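Side-chain contacts in DegV family protein (Eubacterium eligens, PDB 3FDJ), which is of unknown function but, as a member of the DegV family, probably binds a long-chain fatty acid: residues Gly144-Asp147 against Ala148-Gln151; Glu135-Lys138 against Phe139-Asp143. One frame throughout, in Å; residues are numbered along the deposited sequence.

Interaction 1: residues Gly144-Asp147 against Ala148-Gln151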
loop_
_atom_site.group_PDB
_atom_site.type_symbol
_atom_site.label_atom_id
_atom_site.label_comp_id
_atom_site.label_asym_id
_atom_site.label_seq_id
_atom_site.Cartn_x
_atom_site.Cartn_y
_atom_site.Cartn_z
ATOM N N GLY A 144 21.274 -1.631 0.618
ATOM C CA GLY A 144 21.460 -2.481 1.819
ATOM C C GLY A 144 20.560 -2.083 2.976
ATOM O O GLY A 144 19.925 -2.919 3.613
ATOM N N ALA A 145 20.490 -0.789 3.220
ATOM C CA ALA A 145 19.905 -0.274 4.453
ATOM C C ALA A 145 18.392 -0.305 4.471
ATOM O O ALA A 145 17.794 -0.416 5.554
ATOM C CB ALA A 145 20.422 1.131 4.738
ATOM N N ILE A 146 17.760 -0.201 3.303
ATOM C CA ILE A 146 16.309 -0.101 3.242
ATOM C C ILE A 146 15.654 -1.381 3.786
ATOM O O ILE A 146 14.632 -1.315 4.478
ATOM C CB ILE A 146 15.798 0.259 1.818
ATOM C CG1 ILE A 146 14.314 0.629 1.874
ATOM C CG2 ILE A 146 16.070 -0.852 0.782
ATOM C CD1 ILE A 146 14.020 1.949 2.692
ATOM N N ASP A 147 16.251 -2.538 3.492
ATOM C CA ASP A 147 15.702 -3.815 4.005
ATOM C C ASP A 147 15.767 -3.925 5.527
ATOM O O ASP A 147 14.860 -4.478 6.153
ATOM C CB ASP A 147 16.367 -4.989 3.346
ATOM C CG ASP A 147 16.240 -4.929 1.853
ATOM O OD1 ASP A 147 15.256 -5.499 1.318
ATOM O OD2 ASP A 147 17.067 -4.231 1.227
ATOM N N ALA A 148 16.804 -3.361 6.129
ATOM C CA ALA A 148 16.897 -3.321 7.579
ATOM C C ALA A 148 15.817 -2.411 8.180
ATOM O O ALA A 148 15.182 -2.757 9.184
ATOM C CB ALA A 148 18.293 -2.841 7.990
ATOM N N TYR A 149 15.635 -1.245 7.561
ATOM C CA TYR A 149 14.616 -0.266 7.956
ATOM C C TYR A 149 13.203 -0.869 7.908
ATOM O O TYR A 149 12.384 -0.666 8.837
ATOM C CB TYR A 149 14.723 0.979 7.064
ATOM C CG TYR A 149 13.635 1.989 7.322
ATOM C CD1 TYR A 149 13.775 2.935 8.330
ATOM C CD2 TYR A 149 12.445 1.965 6.602
ATOM C CE1 TYR A 149 12.750 3.855 8.601
ATOM C CE2 TYR A 149 11.428 2.879 6.846
ATOM C CZ TYR A 149 11.587 3.827 7.835
ATOM O OH TYR A 149 10.589 4.741 8.107
HETATM N N MSE A 150 12.936 -1.648 6.861
HETATM C CA MSE A 150 11.626 -2.292 6.686
HETATM C C MSE A 150 11.237 -3.258 7.810
HETATM O O MSE A 150 10.050 -3.446 8.121
HETATM C CB MSE A 150 11.602 -3.010 5.333
HETATM C CG MSE A 150 11.414 -2.053 4.186
HETATM SE SE MSE A 150 11.963 -2.882 2.500
HETATM C CE MSE A 150 10.755 -4.368 2.473
ATOM N N GLN A 151 12.232 -3.862 8.428
ATOM C CA GLN A 151 11.975 -4.753 9.551
ATOM C C GLN A 151 11.336 -4.018 10.721
ATOM O O GLN A 151 10.682 -4.665 11.551
ATOM C CB GLN A 151 13.277 -5.453 9.972
ATOM C CG GLN A 151 13.757 -6.410 8.915
ATOM C CD GLN A 151 14.967 -7.229 9.327
ATOM O OE1 GLN A 151 15.719 -6.877 10.241
ATOM N NE2 GLN A 151 15.181 -8.312 8.617
#

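Interaction 2: residues Glu135-Lys138 against Phe139-Asp143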
loop_
_atom_site.group_PDB
_atom_site.type_symbol
_atom_site.label_atom_id
_atom_site.label_comp_id
_atom_site.label_asym_id
_atom_site.label_seq_id
_atom_site.Cartn_x
_atom_site.Cartn_y
_atom_site.Cartn_z
ATOM N N GLU A 135 20.054 12.685 2.299
ATOM C CA GLU A 135 21.212 12.636 3.195
ATOM C C GLU A 135 22.532 12.412 2.441
ATOM O O GLU A 135 23.593 12.506 3.053
ATOM C CB GLU A 135 21.018 11.544 4.266
ATOM C CG GLU A 135 20.021 11.918 5.352
ATOM C CD GLU A 135 19.529 10.729 6.181
ATOM O OE1 GLU A 135 19.861 9.563 5.861
ATOM O OE2 GLU A 135 18.779 10.971 7.158
ATOM N N GLY A 136 22.474 12.135 1.139
ATOM C CA GLY A 136 23.662 11.947 0.310
ATOM C C GLY A 136 24.185 10.518 0.281
ATOM O O GLY A 136 25.312 10.273 -0.118
ATOM N N LYS A 137 23.369 9.557 0.688
ATOM C CA LYS A 137 23.806 8.178 0.696
ATOM C C LYS A 137 23.920 7.663 -0.735
ATOM O O LYS A 137 23.172 8.083 -1.619
ATOM C CB LYS A 137 22.881 7.338 1.564
ATOM C CG LYS A 137 23.135 7.614 3.050
ATOM C CD LYS A 137 22.043 7.122 3.958
ATOM C CE LYS A 137 22.528 7.193 5.417
ATOM N NZ LYS A 137 22.685 8.581 5.927
ATOM N N LYS A 138 24.880 6.773 -0.969
ATOM C CA LYS A 138 25.064 6.188 -2.293
ATOM C C LYS A 138 24.082 5.043 -2.519
ATOM O O LYS A 138 23.557 4.460 -1.560
ATOM C CB LYS A 138 26.501 5.685 -2.458
ATOM C CG LYS A 138 27.553 6.787 -2.366
ATOM C CD LYS A 138 28.870 6.256 -1.795
ATOM C CE LYS A 138 29.493 5.178 -2.673
ATOM N NZ LYS A 138 28.766 3.848 -2.612
ATOM N N PHE A 139 23.861 4.711 -3.789
ATOM C CA PHE A 139 22.913 3.664 -4.181
ATOM C C PHE A 139 23.129 2.368 -3.388
ATOM O O PHE A 139 22.175 1.812 -2.829
ATOM C CB PHE A 139 22.991 3.383 -5.683
ATOM C CG PHE A 139 22.002 2.355 -6.165
ATOM C CD1 PHE A 139 22.290 1.020 -6.085
ATOM C CD2 PHE A 139 20.773 2.744 -6.687
ATOM C CE1 PHE A 139 21.375 0.064 -6.533
ATOM C CE2 PHE A 139 19.857 1.804 -7.125
ATOM C CZ PHE A 139 20.165 0.459 -7.044
ATOM N N GLU A 140 24.377 1.920 -3.316
ATOM C CA GLU A 140 24.685 0.662 -2.649
ATOM C C GLU A 140 24.403 0.730 -1.141
ATOM O O GLU A 140 23.929 -0.241 -0.558
ATOM C CB GLU A 140 26.125 0.252 -2.916
ATOM C CG GLU A 140 26.410 -0.067 -4.392
ATOM C CD GLU A 140 26.563 1.154 -5.295
ATOM O OE1 GLU A 140 26.728 2.331 -4.811
ATOM O OE2 GLU A 140 26.491 0.905 -6.529
ATOM N N GLU A 141 24.625 1.883 -0.532
ATOM C CA GLU A 141 24.304 2.061 0.887
ATOM C C GLU A 141 22.806 1.970 1.129
ATOM O O GLU A 141 22.356 1.332 2.087
ATOM C CB GLU A 141 24.847 3.396 1.408
ATOM C CG GLU A 141 26.364 3.473 1.381
ATOM C CD GLU A 141 26.960 4.844 1.708
ATOM O OE1 GLU A 141 26.306 5.897 1.472
ATOM O OE2 GLU A 141 28.134 4.864 2.162
ATOM N N ILE A 142 22.042 2.622 0.253
ATOM C CA ILE A 142 20.597 2.681 0.381
ATOM C C ILE A 142 20.008 1.293 0.131
ATOM O O ILE A 142 19.137 0.819 0.877
ATOM C CB ILE A 142 19.984 3.697 -0.608
ATOM C CG1 ILE A 142 20.488 5.101 -0.308
ATOM C CG2 ILE A 142 18.452 3.625 -0.555
ATOM C CD1 ILE A 142 20.196 6.133 -1.435
ATOM N N ASP A 143 20.532 0.618 -0.888
ATOM C CA ASP A 143 20.041 -0.696 -1.284
ATOM C C ASP A 143 20.174 -1.689 -0.113
ATOM O O ASP A 143 19.293 -2.477 0.105
ATOM C CB ASP A 143 20.811 -1.175 -2.510
ATOM C CG ASP A 143 20.316 -2.516 -3.057
ATOM O OD1 ASP A 143 19.164 -2.897 -2.798
ATOM O OD2 ASP A 143 21.095 -3.171 -3.780
#

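Interaction 1: residues Gly144-Asp147 against Ala148-Gln151
The phenol ring of Y149 takes the CD1 methyl of I146 obliquely, with CD1 4.2 Å from ring atom CD2, while I124 and Q128 of helix 120-134 also pack on the tyrosine. The pair are i and i+3 neighbours in the last turns of helix 139-150. With CG anti to the backbone N (chi1 175°), the ring swings out from the helix axis; its OH reaches E276 by a hydrogen bond, so tyrosine serves with both an apolar ring and a polar tip. The other flat group, the carboxylate of D147, turns to R111, whose NH2 it meets through OD2 in a salt bridge. Between these groups lies M150, a selenomethionine, whose flexible chain bends at chi3. Its SE lies 4.3 Å from CG1 of I146, and I113 of strand 109-114 lies against both residues. A148 CB lies 3.5 Å from A145 O, where the small methyl fits close against the preceding turn. The backbone holds this spacing: Y149 N donates to A145 O at 3.1 Å and M150 N to I146 O at 2.9 Å. That second carbonyl oxygen is also brushed by the selenomethionine itself, CG of M150 standing 3.3 Å from I146 O.

Interaction 2: residues Glu135-Lys138 against Phe139-Asp143
E141 sets its CG beside its own backbone N (chi1 -65°) and runs extended from there, which carries its carboxylate back past the start of helix 139-150 to the main chain of K138, the N-cap residue. OE1 of E141 accepts from K138 N at 3.0 Å, and the bond is straight, with an N-H...O angle of 167°, although the donor stands 37° out of the carboxylate plane. This is the N3-to-N-cap half of a capping box. Glutamate is well suited here: it is long enough to reach back, and its negative charge near the helix N terminus is probably favourable. OE1 of E141 also lies 3.7 Å from K137 CB, where the stem of K137 crosses the glutamate at about a right angle.

K137 (N') and I142 (N4) meet across the N-cap in an arrangement resembling a hydrophobic staple, K137 CB lying 3.8 Å from I142 CG1. Here the lysine lends only its aliphatic stem, and its ammonium turns back to E135 in a salt bridge of 3.0 Å between K137 NZ and E135 OE1. Isoleucine, branched and apolar, fits the buried side, where L129, M132 and I133 of helix 120-134 receive it. F139, the first helical residue, faces the core instead and stacks its ring with F79.

Just upstream, G136 takes the positive phi of a Schellman motif that ends the preceding helix, a conformation that glycine accepts readily. On the exposed side, K138 curls through bends at chi2, chi3 and chi4 toward E140. E140 OE2 pairs with K109 in a salt bridge, while OE1 faces the ammonium of K138 in a second salt bridge whose hydrogen bond is weak, with K138 NZ 3.4 Å from E140 OE1.

How the interactions relate
Following the chain from the N terminus, helix 120-134 ends, the loop 135-138 turns, and helix 139-150 sets off; interaction 2 closes this short turn between the helices. Interaction 1 comes next, near the far end of the same helix, just before the chain enters strand 153-159; it closes no loop and spans one turn of helix. The two are in series, neither nesting nor crossing, and their centres lie 12 Å apart. They lie at the two ends of a helix that packs on helix 120-134 and on strand 109-114 of one sheet, while Y149 reaches strand 271-276 of the other.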